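Local coordinates for mandelate racemase/muconate lactonizing enzyme (Polaromonas sp., PDB 2OG9), which probably catalyses racemisation of a mandelate-like hydroxy acid, beginning, as in other enolase-superfamily enzymes, with loss of the proton next to the carboxylate, at residues 16-21 against 82-87; 51-54 against 60-63; 172-175 against 180-183. All blocks are in the same frame, centred on the assembly; numbering follows the deposited sequence.

Interaction 1. Residues 16-21 against 82-87; sequences TWVRIS and EIAPAL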
loop_
_atom_site.group_PDB
_atom_site.type_symbol
_atom_site.label_atom_id
_atom_site.label_comp_id
_atom_site.label_asym_id
_atom_site.label_seq_id
_atom_site.Cartn_x
_atom_site.Cartn_y
_atom_site.Cartn_z
ATOM N N THR A 16 5.665 -42.348 -29.086
ATOM C CA THR A 16 6.155 -42.809 -30.376
ATOM C C THR A 16 5.344 -42.329 -31.571
ATOM O O THR A 16 5.838 -42.328 -32.696
ATOM C CB THR A 16 6.211 -44.353 -30.411
ATOM O OG1 THR A 16 4.918 -44.886 -30.102
ATOM C CG2 THR A 16 7.214 -44.872 -29.389
ATOM N N TRP A 17 4.110 -41.897 -31.334
ATOM C CA TRP A 17 3.247 -41.458 -32.423
ATOM C C TRP A 17 2.340 -40.323 -31.978
ATOM O O TRP A 17 1.875 -40.301 -30.843
ATOM C CB TRP A 17 2.384 -42.639 -32.889
ATOM C CG TRP A 17 1.452 -42.346 -34.034
ATOM C CD1 TRP A 17 1.780 -42.249 -35.359
ATOM C CD2 TRP A 17 0.028 -42.172 -33.961
ATOM N NE1 TRP A 17 0.650 -42.035 -36.112
ATOM C CE2 TRP A 17 -0.439 -41.983 -35.281
ATOM C CE3 TRP A 17 -0.897 -42.158 -32.908
ATOM C CZ2 TRP A 17 -1.793 -41.787 -35.577
ATOM C CZ3 TRP A 17 -2.245 -41.961 -33.201
ATOM C CH2 TRP A 17 -2.678 -41.779 -34.527
ATOM N N VAL A 18 2.095 -39.382 -32.880
ATOM C CA VAL A 18 1.224 -38.250 -32.589
ATOM C C VAL A 18 0.451 -37.892 -33.846
ATOM O O VAL A 18 1.023 -37.829 -34.931
ATOM C CB VAL A 18 2.027 -36.999 -32.146
ATOM C CG1 VAL A 18 1.078 -35.848 -31.875
ATOM C CG2 VAL A 18 2.848 -37.304 -30.907
ATOM N N ARG A 19 -0.853 -37.677 -33.703
ATOM C CA ARG A 19 -1.684 -37.293 -34.837
ATOM C C ARG A 19 -2.554 -36.094 -34.486
ATOM O O ARG A 19 -3.217 -36.078 -33.452
ATOM C CB ARG A 19 -2.587 -38.450 -35.286
ATOM C CG ARG A 19 -3.572 -38.045 -36.384
ATOM C CD ARG A 19 -4.228 -39.247 -37.066
ATOM N NE ARG A 19 -5.166 -38.820 -38.103
ATOM C CZ ARG A 19 -6.380 -38.336 -37.861
ATOM N NH1 ARG A 19 -6.812 -38.226 -36.612
ATOM N NH2 ARG A 19 -7.160 -37.945 -38.864
ATOM N N ILE A 20 -2.540 -35.085 -35.346
ATOM C CA ILE A 20 -3.355 -33.901 -35.123
ATOM C C ILE A 20 -4.355 -33.763 -36.253
ATOM O O ILE A 20 -4.043 -34.034 -37.412
ATOM C CB ILE A 20 -2.512 -32.624 -35.052
ATOM C CG1 ILE A 20 -1.584 -32.551 -36.263
ATOM C CG2 ILE A 20 -1.758 -32.582 -33.732
ATOM C CD1 ILE A 20 -0.851 -31.248 -36.379
ATOM N N SER A 21 -5.561 -33.337 -35.901
ATOM C CA SER A 21 -6.633 -33.177 -36.869
ATOM C C SER A 21 -7.347 -31.860 -36.628
ATOM O O SER A 21 -7.599 -31.496 -35.483
ATOM C CB SER A 21 -7.660 -34.309 -36.713
ATOM O OG SER A 21 -7.043 -35.576 -36.596
ATOM N N GLU A 82 3.803 -28.104 -36.540
ATOM C CA GLU A 82 5.214 -27.751 -36.480
ATOM C C GLU A 82 5.923 -28.202 -35.209
ATOM O O GLU A 82 7.093 -28.570 -35.257
ATOM C CB GLU A 82 5.384 -26.242 -36.663
ATOM C CG GLU A 82 6.829 -25.781 -36.636
ATOM C CD GLU A 82 6.971 -24.302 -36.941
ATOM O OE1 GLU A 82 6.083 -23.526 -36.538
ATOM O OE2 GLU A 82 7.977 -23.913 -37.574
ATOM N N ILE A 83 5.230 -28.195 -34.073
ATOM C CA ILE A 83 5.878 -28.597 -32.826
ATOM C C ILE A 83 5.666 -30.055 -32.423
ATOM O O ILE A 83 6.381 -30.568 -31.565
ATOM C CB ILE A 83 5.453 -27.675 -31.645
ATOM C CG1 ILE A 83 3.978 -27.883 -31.295
ATOM C CG2 ILE A 83 5.687 -26.213 -32.026
ATOM C CD1 ILE A 83 3.508 -27.014 -30.123
ATOM N N ALA A 84 4.705 -30.728 -33.048
ATOM C CA ALA A 84 4.421 -32.124 -32.722
ATOM C C ALA A 84 5.660 -33.018 -32.606
ATOM O O ALA A 84 5.771 -33.797 -31.662
ATOM C CB ALA A 84 3.449 -32.711 -33.743
ATOM N N PRO A 85 6.605 -32.920 -33.560
ATOM C CA PRO A 85 7.812 -33.758 -33.496
ATOM C C PRO A 85 8.572 -33.676 -32.174
ATOM O O PRO A 85 9.278 -34.611 -31.799
ATOM C CB PRO A 85 8.651 -33.251 -34.670
ATOM C CG PRO A 85 7.604 -32.816 -35.664
ATOM C CD PRO A 85 6.610 -32.089 -34.779
ATOM N N ALA A 86 8.434 -32.558 -31.467
ATOM C CA ALA A 86 9.135 -32.384 -30.196
ATOM C C ALA A 86 8.652 -33.347 -29.116
ATOM O O ALA A 86 9.306 -33.510 -28.087
ATOM C CB ALA A 86 8.987 -30.938 -29.708
ATOM N N LEU A 87 7.507 -33.984 -29.346
ATOM C CA LEU A 87 6.962 -34.921 -28.368
ATOM C C LEU A 87 7.503 -36.340 -28.526
ATOM O O LEU A 87 7.530 -37.104 -27.568
ATOM C CB LEU A 87 5.430 -34.962 -28.461
ATOM C CG LEU A 87 4.634 -33.787 -27.890
ATOM C CD1 LEU A 87 3.148 -33.968 -28.202
ATOM C CD2 LEU A 87 4.854 -33.708 -26.376
#
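Val-18 meets Ala-84 and Leu-87 and shows how one branched residue of a strand can engage two positions of a helical turn. Its CB lies 4.8 Å from the CB of Ala-84, and contact begins only beyond the fork, with the two methyls. The branch CG1, set opposite the backbone N (chi1 179°), ends 4.4 Å from the CB of Ala-84. The other branch, CG2, lies beside that nitrogen and approaches Leu-87, 4.3 Å from its CB and equally near its CD1. These are loose van der Waals contacts between apolar groups, with the strand backbone and the turn held 6.9 Å apart between the CA atoms of Val-18 and Ala-84. The turn presents its two residues together because Leu-87 N is hydrogen-bonded to Ala-84 O at 2.9 Å, bringing positions three apart onto one side.

Ile-20 points the same way along the strand without quite reaching Ala-84. Phe-122 of helix 114-133 packs against Val-18, Ile-20 and Leu-87, closing the buried layer. Strand alternation sends Trp-17 and Arg-19 to the other face of the sheet, where Arg-19 forms a salt bridge with Glu-378. Just before the turn, on helix 73-83, Glu-82 accepts a hydrogen bond from Gly-72 of a second subunit. The turn at the end of helix 73-83, together with helix 114-133, covers one face of the antiparallel sheet, as expected of the alpha+beta N-terminal domain of the enolase superfamily.

Interaction 2. Residues 51-54 against 60-63; sequences FAEI and HQGL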
loop_
_atom_site.group_PDB
_atom_site.type_symbol
_atom_site.label_atom_id
_atom_site.label_comp_id
_atom_site.label_asym_id
_atom_site.label_seq_id
_atom_site.Cartn_x
_atom_site.Cartn_y
_atom_site.Cartn_z
ATOM N N PHE A 51 -7.902 -31.701 -32.725
ATOM C CA PHE A 51 -7.756 -32.943 -31.983
ATOM C C PHE A 51 -6.303 -33.402 -32.000
ATOM O O PHE A 51 -5.618 -33.295 -33.018
ATOM C CB PHE A 51 -8.625 -34.047 -32.598
ATOM C CG PHE A 51 -10.090 -33.914 -32.296
ATOM C CD1 PHE A 51 -10.565 -34.094 -30.999
ATOM C CD2 PHE A 51 -10.996 -33.608 -33.309
ATOM C CE1 PHE A 51 -11.929 -33.971 -30.715
ATOM C CE2 PHE A 51 -12.361 -33.480 -33.035
ATOM C CZ PHE A 51 -12.824 -33.663 -31.735
ATOM N N ALA A 52 -5.838 -33.898 -30.860
ATOM C CA ALA A 52 -4.485 -34.418 -30.746
ATOM C C ALA A 52 -4.597 -35.826 -30.188
ATOM O O ALA A 52 -5.299 -36.060 -29.194
ATOM C CB ALA A 52 -3.647 -33.551 -29.812
ATOM N N GLU A 53 -3.925 -36.761 -30.850
ATOM C CA GLU A 53 -3.908 -38.156 -30.429
ATOM C C GLU A 53 -2.453 -38.498 -30.156
ATOM O O GLU A 53 -1.568 -38.181 -30.959
ATOM C CB GLU A 53 -4.459 -39.061 -31.531
ATOM C CG GLU A 53 -5.949 -38.888 -31.788
ATOM C CD GLU A 53 -6.394 -39.557 -33.079
ATOM O OE1 GLU A 53 -6.462 -38.870 -34.122
ATOM O OE2 GLU A 53 -6.660 -40.776 -33.052
ATOM N N ILE A 54 -2.208 -39.126 -29.015
ATOM C CA ILE A 54 -0.859 -39.500 -28.618
ATOM C C ILE A 54 -0.831 -40.972 -28.217
ATOM O O ILE A 54 -1.716 -41.449 -27.498
ATOM C CB ILE A 54 -0.376 -38.636 -27.417
ATOM C CG1 ILE A 54 -0.317 -37.158 -27.823
ATOM C CG2 ILE A 54 0.995 -39.096 -26.949
ATOM C CD1 ILE A 54 0.069 -36.224 -26.676
ATOM N N HIS A 60 0.017 -47.160 -24.614
ATOM C CA HIS A 60 -0.922 -46.240 -23.980
ATOM C C HIS A 60 -1.377 -45.193 -24.991
ATOM O O HIS A 60 -0.645 -44.870 -25.929
ATOM C CB HIS A 60 -0.268 -45.576 -22.768
ATOM C CG HIS A 60 -0.020 -46.521 -21.633
ATOM N ND1 HIS A 60 -1.022 -46.943 -20.783
ATOM C CD2 HIS A 60 1.105 -47.157 -21.229
ATOM C CE1 HIS A 60 -0.524 -47.795 -19.906
ATOM N NE2 HIS A 60 0.766 -47.942 -20.154
ATOM N N GLN A 61 -2.587 -44.675 -24.811
ATOM C CA GLN A 61 -3.115 -43.688 -25.742
ATOM C C GLN A 61 -3.873 -42.570 -25.042
ATOM O O GLN A 61 -4.448 -42.766 -23.969
ATOM C CB GLN A 61 -4.030 -44.370 -26.770
ATOM C CG GLN A 61 -4.745 -43.400 -27.704
ATOM C CD GLN A 61 -5.543 -44.093 -28.796
ATOM O OE1 GLN A 61 -6.351 -44.989 -28.523
ATOM N NE2 GLN A 61 -5.331 -43.671 -30.045
ATOM N N GLY A 62 -3.858 -41.396 -25.659
ATOM C CA GLY A 62 -4.554 -40.252 -25.105
ATOM C C GLY A 62 -5.170 -39.397 -26.197
ATOM O O GLY A 62 -4.667 -39.350 -27.323
ATOM N N LEU A 63 -6.266 -38.722 -25.860
ATOM C CA LEU A 63 -6.966 -37.856 -26.792
ATOM C C LEU A 63 -7.232 -36.526 -26.101
ATOM O O LEU A 63 -7.660 -36.495 -24.947
ATOM C CB LEU A 63 -8.301 -38.482 -27.208
ATOM C CG LEU A 63 -9.250 -37.631 -28.067
ATOM C CD1 LEU A 63 -8.614 -37.317 -29.412
ATOM C CD2 LEU A 63 -10.566 -38.391 -28.274
#
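Leu-63 extends its CG opposite the backbone N (chi1 173°), whereas Phe-51 and Glu-53 turn theirs opposite the carbonyl carbon; on the face they share, these torsions bring CD1 of Leu-63 up to the other two. That methyl does the touching. It lies 3.9 Å from CG of Glu-53, whose side chain runs alongside in the same direction, and 4.1 Å from CD1 of Phe-51, approaching that ring at a slant. The same methyl sits 3.6 Å from the carbonyl O of Ala-52. Beyond its aliphatic part, Glu-53 turns its carboxylate to Arg-19.

The backbone frame is a beta hairpin of the N-terminal domain: strands 46-56 and 61-69 run antiparallel, with Glu-53 and Leu-63 a non-hydrogen-bonded pair and Ile-54 and Gly-62 the hydrogen-bonded one. Ile-54 N donates to Gly-62 O at 3.0 Å, nearly straight at 166°. The return bond, Gly-62 N to Ile-54 O, is shorter at 2.8 Å but more bent, and lies in the carbonyl plane. CA of Gln-61 adds a C-H contact to Ile-54 O, 3.2 Å away. CG of the same glutamine packs against that oxygen.

The opposite face carries Ile-54, which packs on Ala-125 of helix 114-133. From that helix Asp-128 accepts the N-H of Leu-63, giving an N-H on the strand that edges the sheet within this chain an acceptor.

Interaction 3. Residues 172-175 against 180-183; sequences ASIE and GIKL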
loop_
_atom_site.group_PDB
_atom_site.type_symbol
_atom_site.label_atom_id
_atom_site.label_comp_id
_atom_site.label_asym_id
_atom_site.label_seq_id
_atom_site.Cartn_x
_atom_site.Cartn_y
_atom_site.Cartn_z
ATOM N N ALA A 172 -38.637 -26.414 -20.071
ATOM C CA ALA A 172 -38.367 -27.754 -20.588
ATOM C C ALA A 172 -37.022 -28.249 -20.064
ATOM O O ALA A 172 -36.888 -29.404 -19.655
ATOM C CB ALA A 172 -38.356 -27.736 -22.113
ATOM N N SER A 173 -36.024 -27.370 -20.084
ATOM C CA SER A 173 -34.695 -27.723 -19.603
ATOM C C SER A 173 -34.750 -28.083 -18.128
ATOM O O SER A 173 -34.027 -28.960 -17.664
ATOM C CB SER A 173 -33.725 -26.561 -19.821
ATOM O OG SER A 173 -33.520 -26.331 -21.205
ATOM N N ILE A 174 -35.620 -27.407 -17.389
ATOM C CA ILE A 174 -35.752 -27.673 -15.968
ATOM C C ILE A 174 -36.368 -29.051 -15.733
ATOM O O ILE A 174 -35.945 -29.780 -14.833
ATOM C CB ILE A 174 -36.621 -26.599 -15.283
ATOM C CG1 ILE A 174 -35.952 -25.229 -15.420
ATOM C CG2 ILE A 174 -36.817 -26.939 -13.819
ATOM C CD1 ILE A 174 -34.565 -25.157 -14.804
ATOM N N GLU A 175 -37.356 -29.413 -16.549
ATOM C CA GLU A 175 -38.013 -30.706 -16.399
ATOM C C GLU A 175 -37.083 -31.853 -16.788
ATOM O O GLU A 175 -37.282 -32.991 -16.360
ATOM C CB GLU A 175 -39.305 -30.763 -17.230
ATOM C CG GLU A 175 -39.115 -30.822 -18.739
ATOM C CD GLU A 175 -40.435 -30.725 -19.494
ATOM O OE1 GLU A 175 -41.123 -29.690 -19.353
ATOM O OE2 GLU A 175 -40.783 -31.678 -20.228
ATOM N N GLY A 180 -30.195 -24.721 -13.637
ATOM C CA GLY A 180 -30.242 -23.271 -13.712
ATOM C C GLY A 180 -30.350 -22.780 -15.140
ATOM O O GLY A 180 -30.096 -23.534 -16.081
ATOM N N ILE A 181 -30.711 -21.507 -15.297
ATOM C CA ILE A 181 -30.876 -20.897 -16.615
ATOM C C ILE A 181 -30.039 -19.627 -16.785
ATOM O O ILE A 181 -30.130 -18.708 -15.976
ATOM C CB ILE A 181 -32.363 -20.507 -16.854
ATOM C CG1 ILE A 181 -33.263 -21.741 -16.738
ATOM C CG2 ILE A 181 -32.517 -19.838 -18.205
ATOM C CD1 ILE A 181 -33.006 -22.805 -17.787
ATOM N N LYS A 182 -29.221 -19.569 -17.832
ATOM C CA LYS A 182 -28.435 -18.366 -18.078
ATOM C C LYS A 182 -29.087 -17.596 -19.219
ATOM O O LYS A 182 -29.281 -18.135 -20.307
ATOM C CB LYS A 182 -26.986 -18.703 -18.443
ATOM C CG LYS A 182 -26.148 -17.456 -18.722
ATOM C CD LYS A 182 -24.660 -17.703 -18.519
ATOM C CE LYS A 182 -24.060 -18.569 -19.608
ATOM N NZ LYS A 182 -23.718 -17.797 -20.829
ATOM N N LEU A 183 -29.437 -16.340 -18.966
ATOM C CA LEU A 183 -30.079 -15.513 -19.982
ATOM C C LEU A 183 -29.108 -14.516 -20.596
ATOM O O LEU A 183 -28.339 -13.863 -19.889
ATOM C CB LEU A 183 -31.262 -14.750 -19.383
ATOM C CG LEU A 183 -32.387 -15.567 -18.743
ATOM C CD1 LEU A 183 -33.388 -14.623 -18.095
ATOM C CD2 LEU A 183 -33.065 -16.434 -19.794
#
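Ile-174 and Ile-181 cross obliquely, each reaching across the gap with the end of its longer branch. CD1 of Ile-174 lies 4.1 Å from CD1 of Ile-181 and just as far from CG1 of the same residue, so one methyl rests against the last bond of its partner. In both residues CG1 stands opposite the carbonyl carbon (chi1 -62° in Ile-174 and -58° in Ile-181), with CD1 folded round rather than extended. The reach matters because the backbones are well separated, with 8.4 Å between the CA atoms of Ile-174 and Ile-181.

Here the helix 163-175 turns back into the strand 181-184, the step from an outer helix to an inner strand that recurs round a TIM barrel. The residues of the strand alternate accordingly: Ile-181 and Leu-183 pack against the surrounding helices, while Lys-182 points to the other side and forms a salt bridge with Asp-213.

Ser-173 adds its CB, 4.3 Å from CD1 of Ile-181. Its hydroxyl is buried but well supplied, hydrogen-bonded to Ser-155, to Asn-153 and to the carbonyl of Asn-169 one turn earlier in the helix. On the flank, Val-208 packs against Ile-174, and Leu-204 of helix 190-204 touches Ile-181.

Interactions 1 and 2 share the antiparallel sheet of the N-terminal domain, their centres 10 Å apart, and strands 15-26 and 46-56 lie side by side in it. The salt bridge from Arg-19 NH1 to Glu-53 OE1 (2.6 Å) ties one directly to the other. Along the chain, interaction 2 is nested inside the loop that interaction 1 closes. Interaction 3 belongs to the barrel, about 41 Å and 35 Å away from them between centres. Chemistry follows place: interactions 1 and 3 set a helix or its end turn against a strand through apolar side chains, buried in interaction 1 and partly exposed at Ile-174, whereas the partly buried interaction 2 joins two strands by backbone hydrogen bonds.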